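Local coordinates for BtGH115A (Bacteroides thetaiotaomicron, PDB 5BY3), which hydrolyses alpha-linked 4-O-methyl-glucuronic acid from decorated arabinogalactans as a member of glycoside hydrolase family 115, at residues S522-E525 with I526-L530; Y533-L536 with S537-V540; D594-A597 with A598-H602. One frame throughout, in Å; residues are numbered along the deposited sequence.

Interaction 1: S522-E525 with I526-L530; sequences SERE and INERL
I526 packs back against the start of its own helix, on the face that turns into the protein. Its CG1 sits beside the backbone N (chi1 -70°), which brings that branch to 3.3 Å from S522 O. S522 O also accepts I526 N at 3.0 Å, and CD1 rests close to the same oxygen. Beyond, the isoleucine meets L574 and Q577 of helix 552-580 and M637 from a loop. R529 is held here by its backbone, R529 N donating to E525 O at 3.0 Å, while its CB packs beside that oxygen. Its side chain then runs out extended to N570, which takes its NE, and to the carbonyl of L492.

Between this buried side and the outer one lies a capping box, the reciprocal pairing that starts many alpha-helices. S522, the N-cap residue, accepts from E525 N on its OG at 2.9 Å, and in return S522 N donates to E525 OE1, also at 2.9 Å. That carboxylate oxygen is met on its anti side, with the donor 20° out of plane. S522 OG has a further hydrogen bond to D640, and the E525 side chain comes within about 4 Å of a bound sulfate.

The outer side is looser. R524 and E528 run alongside each other, pointing the same way, with E528 OE1 over one guanidinium face and 3.6 Å from R524 NH2. The two planes stand 87° apart, and no N-H of R524 aims at that oxygen, so the attraction is one of charge alone. R524 has its stronger partner in D640, through NH1. On a separate flank E523, which touches L578, lies beside N527; E523 OE2 stays 4.1 Å from N527 ND2, and E523 OE1 has a weak, long ion pair with K583.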
loop_
_atom_site.group_PDB
_atom_site.type_symbol
_atom_site.label_atom_id
_atom_site.label_comp_id
_atom_site.label_asym_id
_atom_site.label_seq_id
_atom_site.Cartn_x
_atom_site.Cartn_y
_atom_site.Cartn_z
ATOM N N SER A 522 -0.654 24.306 -20.072
ATOM C CA SER A 522 -0.606 24.877 -21.418
ATOM C C SER A 522 -0.779 23.814 -22.491
ATOM O O SER A 522 -0.539 22.647 -22.239
ATOM C CB SER A 522 0.751 25.506 -21.641
ATOM O OG SER A 522 1.722 24.467 -21.695
ATOM N N GLU A 523 -1.154 24.232 -23.694
ATOM C CA GLU A 523 -1.135 23.375 -24.881
ATOM C C GLU A 523 0.153 22.580 -25.054
ATOM O O GLU A 523 0.117 21.353 -25.278
ATOM C CB GLU A 523 -1.444 24.168 -26.145
ATOM C CG GLU A 523 -2.259 23.315 -27.113
ATOM C CD GLU A 523 -2.397 23.891 -28.515
ATOM O OE1 GLU A 523 -2.432 25.129 -28.649
ATOM O OE2 GLU A 523 -2.510 23.087 -29.468
ATOM N N ARG A 524 1.276 23.273 -24.898
ATOM C CA ARG A 524 2.608 22.669 -24.971
ATOM C C ARG A 524 2.766 21.519 -23.945
ATOM O O ARG A 524 3.022 20.382 -24.337
ATOM C CB ARG A 524 3.697 23.753 -24.879
ATOM C CG ARG A 524 5.128 23.240 -24.938
ATOM C CD ARG A 524 6.074 24.306 -24.423
ATOM N NE ARG A 524 7.082 23.765 -23.494
ATOM C CZ ARG A 524 6.931 23.593 -22.172
ATOM N NH1 ARG A 524 5.792 23.906 -21.562
ATOM N NH2 ARG A 524 7.935 23.096 -21.448
ATOM N N GLU A 525 2.533 21.802 -22.660
ATOM C CA GLU A 525 2.565 20.777 -21.580
ATOM C C GLU A 525 1.616 19.585 -21.837
ATOM O O GLU A 525 1.939 18.440 -21.516
ATOM C CB GLU A 525 2.243 21.415 -20.209
ATOM C CG GLU A 525 3.340 22.324 -19.653
ATOM C CD GLU A 525 2.896 23.286 -18.525
ATOM O OE1 GLU A 525 1.710 23.680 -18.449
ATOM O OE2 GLU A 525 3.771 23.710 -17.724
ATOM N N ILE A 526 0.455 19.862 -22.427
ATOM C CA ILE A 526 -0.523 18.818 -22.736
ATOM C C ILE A 526 0.022 17.894 -23.822
ATOM O O ILE A 526 0.050 16.666 -23.641
ATOM C CB ILE A 526 -1.890 19.419 -23.121
ATOM C CG1 ILE A 526 -2.558 20.035 -21.903
ATOM C CG2 ILE A 526 -2.801 18.367 -23.722
ATOM C CD1 ILE A 526 -3.658 21.010 -22.241
ATOM N N ASN A 527 0.487 18.497 -24.921
ATOM C CA ASN A 527 1.137 17.768 -26.028
ATOM C C ASN A 527 2.323 16.949 -25.579
ATOM O O ASN A 527 2.426 15.773 -25.938
ATOM C CB ASN A 527 1.555 18.727 -27.142
ATOM C CG ASN A 527 0.361 19.263 -27.898
ATOM O OD1 ASN A 527 -0.674 18.627 -27.925
ATOM N ND2 ASN A 527 0.499 20.431 -28.491
ATOM N N GLU A 528 3.186 17.576 -24.784
ATOM C CA GLU A 528 4.346 16.920 -24.197
ATOM C C GLU A 528 3.900 15.675 -23.398
ATOM O O GLU A 528 4.437 14.586 -23.607
ATOM C CB GLU A 528 5.151 17.945 -23.383
ATOM C CG GLU A 528 6.487 17.473 -22.836
ATOM C CD GLU A 528 7.358 18.612 -22.318
ATOM O OE1 GLU A 528 6.981 19.797 -22.487
ATOM O OE2 GLU A 528 8.439 18.325 -21.742
ATOM N N ARG A 529 2.857 15.809 -22.573
ATOM C CA ARG A 529 2.336 14.701 -21.764
ATOM C C ARG A 529 1.689 13.653 -22.686
ATOM O O ARG A 529 1.952 12.445 -22.549
ATOM C CB ARG A 529 1.357 15.217 -20.663
ATOM C CG ARG A 529 0.854 14.175 -19.639
ATOM C CD ARG A 529 -0.139 14.726 -18.597
ATOM N NE ARG A 529 -0.792 13.679 -17.774
ATOM C CZ ARG A 529 -0.281 13.143 -16.647
ATOM N NH1 ARG A 529 0.895 13.565 -16.135
ATOM N NH2 ARG A 529 -0.966 12.191 -16.008
ATOM N N LEU A 530 0.837 14.098 -23.610
ATOM C CA LEU A 530 0.224 13.178 -24.610
ATOM C C LEU A 530 1.193 12.268 -25.342
ATOM O O LEU A 530 0.876 11.094 -25.554
ATOM C CB LEU A 530 -0.656 13.931 -25.626
ATOM C CG LEU A 530 -2.036 14.196 -25.032
ATOM C CD1 LEU A 530 -2.922 15.033 -25.935
ATOM C CD2 LEU A 530 -2.673 12.862 -24.658
#

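Interaction 2: Y533-L536 with S537-V540; sequences YSEL and SETV
T539 reaches back to E535 with both its backbone and its side chain, a common way for a threonine to grip the preceding turn of an alpha-helix. T539 N and T539 OG1 both donate to E535 O, each at 2.9 Å. The amide comes nearly straight on, whereas the hydroxyl arrives from above the carbonyl plane, 40° out of it. Having OG1 beside the backbone N (chi1 -55°) is what aims it there. Next along the helix V540 N donates to L536 O at 3.1 Å, and V540 CG2 lies 3.4 Å from L536 O.

On the exposed side, E535 folds back at chi2 and carries its carboxylate across the end of E538. E535 OE2 and E538 OE1 are 3.0 Å apart, two acceptors of like charge, with the carboxylate planes nearly perpendicular. So close a pair probably raises the pKa of one of the two.

Further out, the neighbouring helices fix the rest. Helix 476-495 covers T539 with T481 and V485, and also touches L536. From helix 552-580, V563 meets L536 on another side chain contact, R571 NH2 is hydrogen-bonded to S534 OG and Q564 NE2 to S537 OG, and Y555 OH is hydrogen-bonded to V540 O.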
loop_
_atom_site.group_PDB
_atom_site.type_symbol
_atom_site.label_atom_id
_atom_site.label_comp_id
_atom_site.label_asym_id
_atom_site.label_seq_id
_atom_site.Cartn_x
_atom_site.Cartn_y
_atom_site.Cartn_z
ATOM N N TYR A 533 3.097 9.609 -23.047
ATOM C CA TYR A 533 2.188 8.473 -22.942
ATOM C C TYR A 533 2.122 7.616 -24.221
ATOM O O TYR A 533 2.203 6.377 -24.144
ATOM C CB TYR A 533 0.783 8.876 -22.443
ATOM C CG TYR A 533 0.590 8.831 -20.920
ATOM C CD1 TYR A 533 0.828 7.669 -20.195
ATOM C CD2 TYR A 533 0.150 9.954 -20.222
ATOM C CE1 TYR A 533 0.636 7.631 -18.843
ATOM C CE2 TYR A 533 -0.025 9.933 -18.845
ATOM C CZ TYR A 533 0.185 8.765 -18.177
ATOM O OH TYR A 533 0.016 8.736 -16.827
ATOM N N SER A 534 2.024 8.276 -25.377
ATOM C CA SER A 534 2.169 7.587 -26.666
ATOM C C SER A 534 3.382 6.638 -26.737
ATOM O O SER A 534 3.221 5.464 -27.108
ATOM C CB SER A 534 2.174 8.580 -27.842
ATOM O OG SER A 534 0.840 8.944 -28.177
ATOM N N GLU A 535 4.566 7.133 -26.376
ATOM C CA GLU A 535 5.796 6.319 -26.417
ATOM C C GLU A 535 5.681 5.108 -25.487
ATOM O O GLU A 535 6.041 3.993 -25.877
ATOM C CB GLU A 535 7.059 7.137 -26.116
ATOM C CG GLU A 535 7.394 8.247 -27.127
ATOM C CD GLU A 535 7.811 7.730 -28.515
ATOM O OE1 GLU A 535 8.858 7.048 -28.644
ATOM O OE2 GLU A 535 7.088 8.015 -29.498
ATOM N N LEU A 536 5.106 5.324 -24.299
ATOM C CA LEU A 536 4.822 4.252 -23.355
ATOM C C LEU A 536 3.921 3.145 -23.917
ATOM O O LEU A 536 4.241 1.942 -23.857
ATOM C CB LEU A 536 4.274 4.832 -22.035
ATOM C CG LEU A 536 5.175 5.761 -21.192
ATOM C CD1 LEU A 536 4.661 5.789 -19.782
ATOM C CD2 LEU A 536 6.651 5.344 -21.200
ATOM N N SER A 537 2.806 3.547 -24.494
ATOM C CA SER A 537 1.927 2.593 -25.146
ATOM C C SER A 537 2.619 1.816 -26.275
ATOM O O SER A 537 2.409 0.612 -26.403
ATOM C CB SER A 537 0.691 3.293 -25.678
ATOM O OG SER A 537 -0.343 2.346 -25.874
ATOM N N GLU A 538 3.427 2.523 -27.076
ATOM C CA GLU A 538 4.165 1.940 -28.195
ATOM C C GLU A 538 5.201 0.919 -27.722
ATOM O O GLU A 538 5.246 -0.177 -28.271
ATOM C CB GLU A 538 4.842 3.010 -29.063
ATOM C CG GLU A 538 3.972 3.762 -30.075
ATOM C CD GLU A 538 4.790 4.746 -30.939
ATOM O OE1 GLU A 538 5.501 5.618 -30.371
ATOM O OE2 GLU A 538 4.728 4.654 -32.194
ATOM N N THR A 539 6.026 1.272 -26.728
ATOM C CA THR A 539 6.964 0.337 -26.100
ATOM C C THR A 539 6.290 -0.944 -25.586
ATOM O O THR A 539 6.761 -2.039 -25.837
ATOM C CB THR A 539 7.718 1.016 -24.972
ATOM O OG1 THR A 539 8.320 2.168 -25.511
ATOM C CG2 THR A 539 8.869 0.143 -24.385
ATOM N N VAL A 540 5.164 -0.785 -24.917
ATOM C CA VAL A 540 4.415 -1.873 -24.313
ATOM C C VAL A 540 3.828 -2.826 -25.364
ATOM O O VAL A 540 3.789 -4.058 -25.165
ATOM C CB VAL A 540 3.338 -1.238 -23.387
ATOM C CG1 VAL A 540 2.059 -2.042 -23.288
ATOM C CG2 VAL A 540 3.952 -0.913 -22.028
#

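Interaction 3: D594-A597 with A598-H602; sequences DSIA and ALTQH
The carbonyl group of I596 is approached by T600 from both faces. T600 OG1 comes in over one face, 38° out of the plane and 2.7 Å from I596 O; from the opposite face the backbone T600 N, 2.9 Å from I596 O, is tilted 21° the other way. Two donors of a single residue therefore grip one oxygen. Two other carbonyls of this turn are met in their planes: D594 O by A598 N, and A597 O by Q601 N at 2.8 Å.

The hydroxyl half of this hold depends on the first torsion of T600, near -50°, which sets OG1 beside the backbone N and so over the carbonyl one turn back. This is the familiar side-chain-to-backbone bond of a threonine within an alpha-helix. T600 OG1 is shared further, with a hydrogen bond to Y561 OH. The I596 and T600 side chains run alongside each other, and I596 CG2 stands 4.2 Å from T600 OG1.

One residue earlier, S595 and L599 form a second pair, facing Q568 and Q564 of helix 552-580. L599 CG lies 3.4 Å from S595 O, while L599 CD1 meets S595 OG at a loose 4.1 Å. On the outer flank, with A597, D594 turns away to a salt bridge with R627.

The buried side faces the rest of the fold. I596 packs on Q568 and M569 of helix 552-580 and on W405 and F617 from loops; W405 follows L404, a residue of the nickel site, and the T600 side chain is about 11 Å from that nickel. Further along, the H602 ring meets F556 of the same helix edge-to-face, so helix 552-580 flanks helix 587-603 from S595 through L599 to H602.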
loop_
_atom_site.group_PDB
_atom_site.type_symbol
_atom_site.label_atom_id
_atom_site.label_comp_id
_atom_site.label_asym_id
_atom_site.label_seq_id
_atom_site.Cartn_x
_atom_site.Cartn_y
_atom_site.Cartn_z
ATOM N N ASP A 594 -13.411 4.450 -25.867
ATOM C CA ASP A 594 -13.763 3.115 -26.386
ATOM C C ASP A 594 -12.614 2.160 -26.149
ATOM O O ASP A 594 -12.813 0.985 -25.807
ATOM C CB ASP A 594 -14.187 3.140 -27.872
ATOM C CG ASP A 594 -15.563 3.790 -28.088
ATOM O OD1 ASP A 594 -16.410 3.721 -27.153
ATOM O OD2 ASP A 594 -15.785 4.384 -29.192
ATOM N N SER A 595 -11.410 2.698 -26.245
ATOM C CA SER A 595 -10.226 1.866 -26.070
ATOM C C SER A 595 -10.059 1.296 -24.621
ATOM O O SER A 595 -9.751 0.104 -24.451
ATOM C CB SER A 595 -8.993 2.604 -26.593
ATOM O OG SER A 595 -7.845 1.831 -26.335
ATOM N N ILE A 596 -10.332 2.127 -23.608
ATOM C CA ILE A 596 -10.376 1.727 -22.179
ATOM C C ILE A 596 -11.364 0.567 -22.004
ATOM O O ILE A 596 -11.055 -0.413 -21.353
ATOM C CB ILE A 596 -10.796 2.926 -21.272
ATOM C CG1 ILE A 596 -9.821 4.083 -21.389
ATOM C CG2 ILE A 596 -10.876 2.518 -19.817
ATOM C CD1 ILE A 596 -10.427 5.449 -21.075
ATOM N N ALA A 597 -12.554 0.710 -22.607
ATOM C CA ALA A 597 -13.591 -0.324 -22.646
ATOM C C ALA A 597 -13.038 -1.646 -23.137
ATOM O O ALA A 597 -13.154 -2.665 -22.448
ATOM C CB ALA A 597 -14.714 0.126 -23.562
ATOM N N ALA A 598 -12.422 -1.597 -24.327
ATOM C CA ALA A 598 -11.811 -2.751 -24.990
ATOM C C ALA A 598 -10.745 -3.398 -24.109
ATOM O O ALA A 598 -10.787 -4.614 -23.894
ATOM C CB ALA A 598 -11.242 -2.362 -26.363
ATOM N N LEU A 599 -9.821 -2.580 -23.579
ATOM C CA LEU A 599 -8.811 -3.063 -22.629
ATOM C C LEU A 599 -9.468 -3.756 -21.407
ATOM O O LEU A 599 -8.984 -4.786 -20.963
ATOM C CB LEU A 599 -7.882 -1.917 -22.209
ATOM C CG LEU A 599 -6.957 -1.393 -23.328
ATOM C CD1 LEU A 599 -6.323 -0.048 -23.006
ATOM C CD2 LEU A 599 -5.860 -2.371 -23.602
ATOM N N THR A 600 -10.595 -3.226 -20.918
ATOM C CA THR A 600 -11.258 -3.785 -19.746
ATOM C C THR A 600 -11.993 -5.096 -20.076
ATOM O O THR A 600 -12.050 -6.026 -19.212
ATOM C CB THR A 600 -12.202 -2.752 -19.110
ATOM O OG1 THR A 600 -11.482 -1.545 -18.943
ATOM C CG2 THR A 600 -12.752 -3.217 -17.753
ATOM N N GLN A 601 -12.544 -5.172 -21.296
ATOM C CA GLN A 601 -13.131 -6.430 -21.803
ATOM C C GLN A 601 -12.080 -7.520 -21.885
ATOM O O GLN A 601 -12.339 -8.669 -21.528
ATOM C CB GLN A 601 -13.770 -6.268 -23.191
ATOM C CG GLN A 601 -15.187 -5.703 -23.227
ATOM C CD GLN A 601 -16.278 -6.736 -22.940
ATOM O OE1 GLN A 601 -16.078 -7.707 -22.188
ATOM N NE2 GLN A 601 -17.458 -6.513 -23.530
ATOM N N HIS A 602 -10.890 -7.164 -22.358
ATOM C CA HIS A 602 -9.810 -8.136 -22.458
ATOM C C HIS A 602 -9.407 -8.655 -21.065
ATOM O O HIS A 602 -9.311 -9.872 -20.872
ATOM C CB HIS A 602 -8.626 -7.591 -23.255
ATOM C CG HIS A 602 -7.647 -8.645 -23.664
ATOM N ND1 HIS A 602 -7.927 -9.587 -24.627
ATOM C CD2 HIS A 602 -6.393 -8.915 -23.232
ATOM C CE1 HIS A 602 -6.887 -10.388 -24.775
ATOM N NE2 HIS A 602 -5.936 -9.992 -23.948
#

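Overall arrangement
Interactions 1 and 2 are successive parts of helix 523-543, their centres 16 Å apart; interaction 3 comes later, on helix 587-603, its centre about 25 Å from that of interaction 1 and 17 Å from that of interaction 2. Interaction 3 touches neither of the others. Helix 552-580 joins all three: it meets interaction 1 around L574 and L578, interaction 2 around V563 and T567, and interaction 3 around Q564 and Q568. Q564 itself bonds to S537 and touches L599. As both outer helices advance, the residue numbers of their partners on it decrease, so each runs antiparallel to it, and the three pack as a helical bundle nearing the nickel site through interaction 3.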